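Local coordinates for unknown function protein VPA0580 (Vibrio parahaemolyticus, PDB 2QHQ) that is of unknown function but belongs to the HopJ family and is probably a type III secretion effector, at residues E31-M34 with A35-D39; G85-Y88 with R89-L93; D100-N103 with I104-F107. All blocks are in the same frame, centred on the assembly; numbering follows the deposited sequence.

Interaction 1. Residues E31-M34 with A35-D39; sequences ETTM and AVIED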
ATOM      1  N   GLU B  31     -10.794  17.493   4.047  1.00 12.31           N
ATOM      2  CA  GLU B  31      -9.863  18.523   4.536  1.00 12.25           C
ATOM      3  C   GLU B  31      -8.950  17.992   5.643  1.00 11.81           C
ATOM      4  O   GLU B  31      -7.815  18.457   5.807  1.00 11.73           O
ATOM      5  CB  GLU B  31     -10.633  19.756   5.030  1.00 13.38           C
ATOM      6  CG  GLU B  31     -11.491  20.430   3.964  1.00 13.33           C
ATOM      7  CD  GLU B  31     -12.807  19.697   3.657  1.00 16.04           C
ATOM      8  OE1 GLU B  31     -13.268  18.854   4.462  1.00 13.39           O
ATOM      9  OE2 GLU B  31     -13.376  19.965   2.588  1.00 15.45           O
ATOM     10  N   THR B  32      -9.455  17.018   6.399  1.00 10.97           N
ATOM     11  CA  THR B  32      -8.637  16.335   7.406  1.00 10.72           C
ATOM     12  C   THR B  32      -7.551  15.484   6.774  1.00 11.25           C
ATOM     13  O   THR B  32      -6.372  15.589   7.146  1.00 11.24           O
ATOM     14  CB  THR B  32      -9.524  15.509   8.341  1.00 10.38           C
ATOM     15  OG1 THR B  32     -10.442  16.410   8.983  1.00 13.58           O
ATOM     16  CG2 THR B  32      -8.686  14.781   9.400  1.00 10.98           C
ATOM     17  N   THR B  33      -7.943  14.665   5.799  1.00 10.47           N
ATOM     18  CA  THR B  33      -6.979  13.879   5.039  1.00 10.88           C
ATOM     19  C   THR B  33      -5.879  14.767   4.440  1.00 10.70           C
ATOM     20  O   THR B  33      -4.695  14.455   4.529  1.00 10.32           O
ATOM     21  CB  THR B  33      -7.707  13.164   3.891  1.00 10.94           C
ATOM     22  OG1 THR B  33      -8.747  12.333   4.452  1.00 12.23           O
ATOM     23  CG2 THR B  33      -6.705  12.305   3.062  1.00 11.14           C
HETATM   24  N   MSE B  34      -6.292  15.859   3.806  1.00 10.85           N
HETATM   25  CA  MSE B  34      -5.349  16.773   3.164  1.00 11.52           C
HETATM   26  C   MSE B  34      -4.373  17.393   4.155  1.00 11.64           C
HETATM   27  O   MSE B  34      -3.172  17.479   3.864  1.00 12.46           O
HETATM   28  CB  MSE B  34      -6.098  17.866   2.422  1.00 13.30           C
HETATM   29  CG  MSE B  34      -6.656  17.444   1.112  1.00 13.22           C
HETATM   30 SE   MSE B  34      -5.297  16.757  -0.170  1.00 27.15          SE
HETATM   31  CE  MSE B  34      -5.921  14.971  -0.107  1.00 18.63           C
ATOM     32  N   ALA B  35      -4.875  17.833   5.309  1.00 11.14           N
ATOM     33  CA  ALA B  35      -4.014  18.392   6.358  1.00 11.24           C
ATOM     34  C   ALA B  35      -2.970  17.391   6.794  1.00 10.94           C
ATOM     35  O   ALA B  35      -1.798  17.732   6.939  1.00 11.51           O
ATOM     36  CB  ALA B  35      -4.836  18.854   7.560  1.00 10.95           C
ATOM     37  N   VAL B  36      -3.402  16.162   7.050  1.00 10.73           N
ATOM     38  CA  VAL B  36      -2.494  15.090   7.429  1.00 10.46           C
ATOM     39  C   VAL B  36      -1.453  14.801   6.354  1.00 10.73           C
ATOM     40  O   VAL B  36      -0.259  14.648   6.652  1.00 11.08           O
ATOM     41  CB  VAL B  36      -3.288  13.816   7.768  1.00 10.40           C
ATOM     42  CG1 VAL B  36      -2.365  12.621   7.950  1.00 12.69           C
ATOM     43  CG2 VAL B  36      -4.100  14.062   9.035  1.00 11.32           C
ATOM     44  N   ILE B  37      -1.882  14.724   5.099  1.00 10.26           N
ATOM     45  CA  ILE B  37      -0.914  14.459   4.024  1.00 11.52           C
ATOM     46  C   ILE B  37       0.087  15.607   3.862  1.00 12.16           C
ATOM     47  O   ILE B  37       1.304  15.383   3.756  1.00 11.31           O
ATOM     48  CB  ILE B  37      -1.614  14.131   2.679  1.00 11.68           C
ATOM     49  CG1 ILE B  37      -2.386  12.811   2.804  1.00 11.90           C
ATOM     50  CG2 ILE B  37      -0.579  14.108   1.541  1.00 12.52           C
ATOM     51  CD1 ILE B  37      -3.221  12.480   1.565  1.00 12.08           C
ATOM     52  N   GLU B  38      -0.421  16.835   3.867  1.00 13.02           N
ATOM     53  CA  GLU B  38       0.429  18.018   3.711  1.00 14.06           C
ATOM     54  C   GLU B  38       1.444  18.114   4.834  1.00 13.56           C
ATOM     55  O   GLU B  38       2.615  18.441   4.605  1.00 14.03           O
ATOM     56  CB  GLU B  38      -0.416  19.292   3.720  1.00 13.61           C
ATOM     57  CG  GLU B  38      -1.207  19.537   2.466  1.00 16.15           C
ATOM     58  CD  GLU B  38      -1.974  20.851   2.516  1.00 18.30           C
ATOM     59  OE1 GLU B  38      -2.229  21.378   3.630  1.00 23.34           O
ATOM     60  OE2 GLU B  38      -2.295  21.371   1.427  1.00 23.43           O
ATOM     61  N   ASP B  39       0.990  17.862   6.058  1.00 12.15           N
ATOM     62  CA  ASP B  39       1.865  17.982   7.222  1.00 11.69           C
ATOM     63  C   ASP B  39       2.923  16.886   7.304  1.00 11.36           C
ATOM     64  O   ASP B  39       3.985  17.106   7.876  1.00 12.46           O
ATOM     65  CB  ASP B  39       1.060  17.979   8.529  1.00 11.87           C
ATOM     66  CG  ASP B  39       0.331  19.279   8.778  1.00 12.16           C
ATOM     67  OD1 ASP B  39       0.444  20.207   7.944  1.00 13.05           O
ATOM     68  OD2 ASP B  39      -0.359  19.365   9.822  1.00 10.11           O
TER

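Interaction 2. Residues G85-Y88 with R89-L93; sequences GRFY and REDVL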
ATOM      1  N   GLY B  85     -13.550  11.756   1.928  1.00 11.01           N
ATOM      2  CA  GLY B  85     -14.580  12.481   2.697  1.00 11.30           C
ATOM      3  C   GLY B  85     -15.849  12.681   1.882  1.00 11.44           C
ATOM      4  O   GLY B  85     -16.339  11.733   1.241  1.00 11.85           O
ATOM      5  N   ARG B  86     -16.367  13.913   1.877  1.00 11.32           N
ATOM      6  CA  ARG B  86     -17.629  14.223   1.195  1.00 12.44           C
ATOM      7  C   ARG B  86     -17.589  14.022  -0.324  1.00 11.35           C
ATOM      8  O   ARG B  86     -18.636  13.781  -0.929  1.00 11.99           O
ATOM      9  CB  ARG B  86     -18.090  15.656   1.497  1.00 12.42           C
ATOM     10  CG  ARG B  86     -18.530  15.896   2.917  1.00 14.95           C
ATOM     11  CD  ARG B  86     -18.906  17.372   3.113  1.00 15.60           C
ATOM     12  NE  ARG B  86     -18.922  17.707   4.540  1.00 22.27           N
ATOM     13  CZ  ARG B  86     -20.024  17.847   5.279  1.00 25.12           C
ATOM     14  NH1 ARG B  86     -21.232  17.682   4.741  1.00 25.42           N
ATOM     15  NH2 ARG B  86     -19.924  18.155   6.570  1.00 25.33           N
ATOM     16  N   PHE B  87     -16.408  14.107  -0.944  1.00 10.94           N
ATOM     17  CA  PHE B  87     -16.320  13.828  -2.390  1.00 10.83           C
ATOM     18  C   PHE B  87     -16.810  12.417  -2.693  1.00 10.80           C
ATOM     19  O   PHE B  87     -17.477  12.186  -3.713  1.00 10.60           O
ATOM     20  CB  PHE B  87     -14.890  13.985  -2.949  1.00 11.22           C
ATOM     21  CG  PHE B  87     -14.372  15.397  -2.953  1.00 11.18           C
ATOM     22  CD1 PHE B  87     -15.146  16.450  -3.416  1.00 14.71           C
ATOM     23  CD2 PHE B  87     -13.066  15.653  -2.555  1.00 11.92           C
ATOM     24  CE1 PHE B  87     -14.625  17.750  -3.464  1.00 15.33           C
ATOM     25  CE2 PHE B  87     -12.540  16.943  -2.584  1.00 13.19           C
ATOM     26  CZ  PHE B  87     -13.316  17.993  -3.029  1.00 14.47           C
ATOM     27  N   TYR B  88     -16.463  11.478  -1.810  1.00 10.60           N
ATOM     28  CA  TYR B  88     -16.947  10.110  -1.904  1.00 10.79           C
ATOM     29  C   TYR B  88     -18.347   9.988  -1.321  1.00 10.88           C
ATOM     30  O   TYR B  88     -19.266   9.538  -1.989  1.00 10.88           O
ATOM     31  CB  TYR B  88     -15.989   9.167  -1.164  1.00 10.61           C
ATOM     32  CG  TYR B  88     -16.486   7.739  -1.027  1.00 11.99           C
ATOM     33  CD1 TYR B  88     -16.769   6.970  -2.148  1.00 11.52           C
ATOM     34  CD2 TYR B  88     -16.633   7.150   0.236  1.00 11.90           C
ATOM     35  CE1 TYR B  88     -17.202   5.639  -2.017  1.00 11.66           C
ATOM     36  CE2 TYR B  88     -17.072   5.831   0.369  1.00 11.83           C
ATOM     37  CZ  TYR B  88     -17.350   5.096  -0.763  1.00 12.68           C
ATOM     38  OH  TYR B  88     -17.776   3.788  -0.637  1.00 14.29           O
ATOM     39  N   ARG B  89     -18.526  10.406  -0.068  1.00 11.20           N
ATOM     40  CA  ARG B  89     -19.771  10.119   0.627  1.00 11.79           C
ATOM     41  C   ARG B  89     -20.986  10.879   0.087  1.00 11.39           C
ATOM     42  O   ARG B  89     -22.109  10.365   0.190  1.00 11.86           O
ATOM     43  CB  ARG B  89     -19.628  10.416   2.128  1.00 10.55           C
ATOM     44  CG  ARG B  89     -18.878   9.335   2.861  1.00 12.67           C
ATOM     45  CD  ARG B  89     -18.822   9.601   4.350  1.00 16.61           C
ATOM     46  NE  ARG B  89     -17.802  10.586   4.709  1.00 19.78           N
ATOM     47  CZ  ARG B  89     -18.048  11.853   5.039  1.00 21.16           C
ATOM     48  NH1 ARG B  89     -19.286  12.336   5.044  1.00 21.75           N
ATOM     49  NH2 ARG B  89     -17.044  12.643   5.366  1.00 21.41           N
ATOM     50  N   GLU B  90     -20.765  12.078  -0.448  1.00 11.82           N
ATOM     51  CA  GLU B  90     -21.848  12.924  -0.991  1.00 12.38           C
ATOM     52  C   GLU B  90     -21.816  12.968  -2.502  1.00 12.41           C
ATOM     53  O   GLU B  90     -22.746  12.489  -3.155  1.00 12.30           O
ATOM     54  CB  GLU B  90     -21.774  14.372  -0.467  1.00 13.11           C
ATOM     55  CG  GLU B  90     -22.076  14.521   0.998  1.00 13.05           C
ATOM     56  CD  GLU B  90     -21.970  15.964   1.517  1.00 14.66           C
ATOM     57  OE1 GLU B  90     -21.651  16.934   0.762  1.00 12.26           O
ATOM     58  OE2 GLU B  90     -22.210  16.127   2.721  1.00 16.32           O
ATOM     59  N   ASP B  91     -20.750  13.549  -3.058  1.00 11.41           N
ATOM     60  CA  ASP B  91     -20.695  13.838  -4.495  1.00 12.00           C
ATOM     61  C   ASP B  91     -20.892  12.542  -5.282  1.00 11.07           C
ATOM     62  O   ASP B  91     -21.688  12.480  -6.242  1.00 11.13           O
ATOM     63  CB  ASP B  91     -19.345  14.481  -4.890  1.00 12.39           C
ATOM     64  CG  ASP B  91     -19.179  15.912  -4.395  1.00 19.66           C
ATOM     65  OD1 ASP B  91     -19.485  16.170  -3.223  1.00 19.22           O
ATOM     66  OD2 ASP B  91     -18.727  16.789  -5.198  1.00 23.58           O
ATOM     67  N   VAL B  92     -20.205  11.484  -4.853  1.00  9.96           N
ATOM     68  CA  VAL B  92     -20.239  10.267  -5.627  1.00  9.86           C
ATOM     69  C   VAL B  92     -21.368   9.332  -5.195  1.00 10.06           C
ATOM     70  O   VAL B  92     -22.171   8.930  -6.032  1.00 10.54           O
ATOM     71  CB  VAL B  92     -18.863   9.521  -5.618  1.00  8.88           C
ATOM     72  CG1 VAL B  92     -19.005   8.185  -6.293  1.00 10.93           C
ATOM     73  CG2 VAL B  92     -17.795  10.349  -6.371  1.00 10.08           C
ATOM     74  N   LEU B  93     -21.419   8.975  -3.910  1.00  9.79           N
ATOM     75  CA  LEU B  93     -22.365   7.945  -3.457  1.00  9.92           C
ATOM     76  C   LEU B  93     -23.828   8.356  -3.613  1.00 10.54           C
ATOM     77  O   LEU B  93     -24.670   7.509  -3.891  1.00 10.55           O
ATOM     78  CB  LEU B  93     -22.106   7.479  -2.013  1.00  9.81           C
ATOM     79  CG  LEU B  93     -20.867   6.606  -1.774  1.00 10.58           C
ATOM     80  CD1 LEU B  93     -20.804   6.195  -0.303  1.00 12.81           C
ATOM     81  CD2 LEU B  93     -20.816   5.375  -2.683  1.00 10.96           C
TER

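Interaction 3. Residues D100-N103 with I104-F107; sequences DHQN and IRNF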
ATOM      1  N   ASP B 100     -18.391  13.468 -12.132  1.00 16.18           N
ATOM      2  CA  ASP B 100     -17.306  14.100 -11.398  1.00 16.25           C
ATOM      3  C   ASP B 100     -16.442  13.068 -10.678  1.00 15.69           C
ATOM      4  O   ASP B 100     -16.827  11.894 -10.576  1.00 16.11           O
ATOM      5  CB  ASP B 100     -17.834  15.151 -10.412  1.00 16.55           C
ATOM      6  CG  ASP B 100     -18.908  14.609  -9.468  1.00 18.02           C
ATOM      7  OD1 ASP B 100     -19.421  13.478  -9.654  1.00 18.55           O
ATOM      8  OD2 ASP B 100     -19.243  15.340  -8.525  1.00 20.96           O
ATOM      9  N   HIS B 101     -15.276  13.500 -10.192  1.00 15.31           N
ATOM     10  CA  HIS B 101     -14.379  12.625  -9.410  1.00 15.08           C
ATOM     11  C   HIS B 101     -14.186  11.259 -10.067  1.00 14.82           C
ATOM     12  O   HIS B 101     -14.435  10.210  -9.450  1.00 15.26           O
ATOM     13  CB  HIS B 101     -14.914  12.458  -7.978  1.00 15.22           C
ATOM     14  CG  HIS B 101     -15.366  13.740  -7.357  1.00 17.93           C
ATOM     15  ND1 HIS B 101     -14.485  14.719  -6.959  1.00 19.40           N
ATOM     16  CD2 HIS B 101     -16.606  14.212  -7.081  1.00 19.14           C
ATOM     17  CE1 HIS B 101     -15.161  15.751  -6.483  1.00 19.39           C
ATOM     18  NE2 HIS B 101     -16.452  15.467  -6.542  1.00 20.78           N
ATOM     19  N   GLN B 102     -13.738  11.263 -11.320  1.00 14.61           N
ATOM     20  CA  GLN B 102     -13.548  10.019 -12.059  1.00 14.73           C
ATOM     21  C   GLN B 102     -12.616   9.046 -11.350  1.00 13.69           C
ATOM     22  O   GLN B 102     -12.777   7.830 -11.462  1.00 13.76           O
ATOM     23  CB  GLN B 102     -13.045  10.290 -13.488  1.00 15.58           C
ATOM     24  CG  GLN B 102     -14.162  10.633 -14.493  1.00 19.75           C
ATOM     25  CD  GLN B 102     -15.248   9.553 -14.585  1.00 23.30           C
ATOM     26  OE1 GLN B 102     -14.958   8.359 -14.734  1.00 26.84           O
ATOM     27  NE2 GLN B 102     -16.506   9.975 -14.505  1.00 23.56           N
ATOM     28  N   ASN B 103     -11.625   9.563 -10.629  1.00 12.80           N
ATOM     29  CA  ASN B 103     -10.759   8.648  -9.886  1.00 12.48           C
ATOM     30  C   ASN B 103     -11.477   7.893  -8.772  1.00 11.90           C
ATOM     31  O   ASN B 103     -11.236   6.720  -8.580  1.00 11.76           O
ATOM     32  CB  ASN B 103      -9.512   9.353  -9.383  1.00 12.55           C
ATOM     33  CG  ASN B 103      -8.500   9.552 -10.484  1.00 12.90           C
ATOM     34  OD1 ASN B 103      -7.875   8.601 -10.924  1.00 13.19           O
ATOM     35  ND2 ASN B 103      -8.334  10.800 -10.933  1.00 12.66           N
ATOM     36  N   ILE B 104     -12.352   8.573  -8.038  1.00 11.87           N
ATOM     37  CA  ILE B 104     -13.162   7.879  -7.027  1.00 11.40           C
ATOM     38  C   ILE B 104     -14.059   6.837  -7.688  1.00 11.13           C
ATOM     39  O   ILE B 104     -14.111   5.688  -7.248  1.00 11.48           O
ATOM     40  CB  ILE B 104     -14.049   8.864  -6.204  1.00 10.53           C
ATOM     41  CG1 ILE B 104     -13.171   9.872  -5.458  1.00 12.12           C
ATOM     42  CG2 ILE B 104     -14.928   8.103  -5.216  1.00 11.78           C
ATOM     43  CD1 ILE B 104     -14.002  10.969  -4.682  1.00 12.12           C
ATOM     44  N   ARG B 105     -14.745   7.235  -8.764  1.00 10.74           N
ATOM     45  CA  ARG B 105     -15.701   6.345  -9.423  1.00 10.36           C
ATOM     46  C   ARG B 105     -15.016   5.118 -10.023  1.00 10.89           C
ATOM     47  O   ARG B 105     -15.547   4.039  -9.929  1.00 11.84           O
ATOM     48  CB  ARG B 105     -16.523   7.095 -10.468  1.00  9.60           C
ATOM     49  CG  ARG B 105     -17.400   8.189  -9.863  1.00 10.20           C
ATOM     50  CD  ARG B 105     -18.139   8.994 -10.934  1.00 11.21           C
ATOM     51  NE  ARG B 105     -18.904  10.068 -10.285  1.00 11.19           N
ATOM     52  CZ  ARG B 105     -20.114   9.924  -9.742  1.00 12.40           C
ATOM     53  NH1 ARG B 105     -20.756   8.744  -9.750  1.00 12.05           N
ATOM     54  NH2 ARG B 105     -20.687  10.973  -9.174  1.00 11.33           N
ATOM     55  N   ASN B 106     -13.817   5.294 -10.568  1.00 11.65           N
ATOM     56  CA  ASN B 106     -13.055   4.176 -11.108  1.00 12.06           C
ATOM     57  C   ASN B 106     -12.534   3.259 -10.029  1.00 12.35           C
ATOM     58  O   ASN B 106     -12.581   2.048 -10.165  1.00 12.39           O
ATOM     59  CB  ASN B 106     -11.916   4.642 -12.018  1.00 12.90           C
ATOM     60  CG  ASN B 106     -12.365   4.807 -13.466  1.00 15.48           C
ATOM     61  OD1 ASN B 106     -12.429   3.830 -14.234  1.00 18.15           O
ATOM     62  ND2 ASN B 106     -12.712   6.022 -13.835  1.00 17.07           N
ATOM     63  N   PHE B 107     -12.069   3.841  -8.938  1.00 11.34           N
ATOM     64  CA  PHE B 107     -11.473   3.039  -7.874  1.00 12.13           C
ATOM     65  C   PHE B 107     -12.550   2.181  -7.199  1.00 13.33           C
ATOM     66  O   PHE B 107     -12.270   1.074  -6.760  1.00 13.48           O
ATOM     67  CB  PHE B 107     -10.775   3.955  -6.877  1.00 12.04           C
ATOM     68  CG  PHE B 107     -10.024   3.231  -5.786  1.00 11.23           C
ATOM     69  CD1 PHE B 107      -8.778   2.655  -6.043  1.00 11.93           C
ATOM     70  CD2 PHE B 107     -10.545   3.164  -4.494  1.00 12.01           C
ATOM     71  CE1 PHE B 107      -8.069   2.004  -5.017  1.00 13.35           C
ATOM     72  CE2 PHE B 107      -9.840   2.511  -3.463  1.00 11.18           C
ATOM     73  CZ  PHE B 107      -8.603   1.933  -3.732  1.00 10.25           C
TER
HETATM   74  O   HOH W   1     -13.471   6.755 -16.524  1.00 38.54           O

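Interaction 1. Residues E31-M34 with A35-D39
T33, M34 and I37 meet on two successive turns of helix 30-40, where four successive i to i+4 backbone bonds (A35 to E31, V36 to T32, I37 to T33, E38 to M34) run at 2.8 to 3.0 Å from amide N to carbonyl O. The N-H...O angles of these bonds, 158° to 171°, mark an undistorted alpha helix. T33 and I37, one turn apart, point the same way and lie alongside each other. In T33 the methyl takes the position anti to the backbone N while the hydroxyl stands beside that N (chi1 -58°), which turns CG2 along the helix to 3.8 Å from CD1 of I37. The hydroxyl has a partner of its own: T33 OG1 is hydrogen-bonded to the carbonyl O of C83. M34, a selenomethionine here, reaches the same isoleucine from the next position along the chain: its chain is bent about both the CB-CG and the CG-SE bonds and brings the terminal CE to 4.0 Å from I37 CD1. The delta methyl of I37 thus has a threonine methyl and the M34 methyl as neighbours. E38 carries its CG back over the preceding turn, 3.2 Å from the carbonyl O of M34, before the extended chain continues. On another side of the helix V36 places CG2 3.3 Å from the carbonyl O of T32, and T33 and V36 both pack on F17 of helix 14-23. The chemistry is that of an amphipathic helix: the contacts between side chains across these turns are apolar, the backbone bonds supply the polar cohesion, and the buried T33 hydroxyl is satisfied by the C83 carbonyl.

Interaction 2. Residues G85-Y88 with R89-L93
R86 and E90 lie side by side one turn apart and close a salt bridge, with R86 NH1 2.7 Å from E90 OE2. The bond is bent, at 137° on the hydrogen, and the two planes stand 77° apart: the carboxylate oxygen is met on its syn side but tilted from the guanidinium plane. One residue on, the carboxylate of D91 approaches the rim of the F87 ring, OD2 lying 4.0 Å from F87 CD1. Y88 and L93 make the apolar part. The Y88 ring swings out anti to the backbone N, and L93 lays CD1 over one face, 3.9 Å from the ring centroid, as a CH-pi contact. R89 bends about its CG-CD bond (chi3 -79°) and folds its guanidinium back over the G85-R86 peptide, with NH2 3.6 Å from G85 CA.

Behind these contacts lies an unusual backbone. R89 N bonds to G85 O in the normal alpha pattern, but R86 O accepts from both E90 N and D91 N, and L93 N reaches Y88 O at 2.9 Å, five residues back. The wider spacing is consistent with L93, and not V92, lying over the tyrosine. Further out, R89 NH2 is hydrogen-bonded to the carbonyl O of I28, D91 OD2 to H101 NE2, and F87 meets F30 edge-to-face. G85, with positive phi, leaves the preceding helix and is the N-cap of the next. The arrangement is a short helix, 86-92, that starts as alpha after a glycine link and widens into a pi-type turn over 89-92.

Interaction 3. Residues D100-N103 with I104-F107
R105 reaches back along the start of helix 102-110 to D100, five residues earlier. From CB, 3.9 Å from the carbonyl O of H101, its chain runs extended to NE. CG passes 3.6 Å from that same oxygen, and CD comes within 3.2 Å of D100 O. NE then donates to D100 O at 2.8 Å, with the acceptor in the guanidinium plane. CZ lies 3.6 Å from D100 OD1, and NH2 forms a salt bridge with that same OD1 at 2.8 Å and straight (164°). The guanidinium thus holds D100 side-on, one nitrogen to the main chain and one to the carboxylate, whose plane is only 26° from its own. Two attachments fix the rotation of the group, and NH2 has a further bond to the carbonyl O of H95. Farther along, N106 doubles back on Q102: its main-chain N and its ND2, the latter at 3.0 Å, reach Q102 O from opposite faces of the carbonyl plane. A water joins the two amides, donating to Q102 OE1 and accepting from N106 ND2, while Q102 NE2 turns to the carbonyl O of N99. H101, at the N-cap position, sets its CB beside I104 CD1. Among its neighbours the helix has one flank on helix 86-92, where I104 packs against F87, Y88 and V92. I104 and F107 also touch L81 of helix 79-83. Toward the small sheet, N103 OD1 accepts from N55 ND2, N103 packs on F48, and N106 and F107 lie against N50 of strand 48-50.

Overall arrangement
Along the chain the three contacts come in series, each local to one helix and its ends: helix 30-40, helix 86-92 with its flanking residues, and the start of helix 102-110. Interactions 2 and 3 have centres about 10 Å apart, and their helices, consecutive in the chain, touch through D91 and F87 on one and H101 on the other. The centre of interaction 1 lies about 17 Å from that of interaction 2 and about 20 Å from that of interaction 3, across the chain's centre from the latter. Interactions 1 and 2 do not touch, but helix 86-92 reaches the start of helix 30-40 through F87 and F30. Helix 86-92 thus contacts both other helices within the HopJ fold.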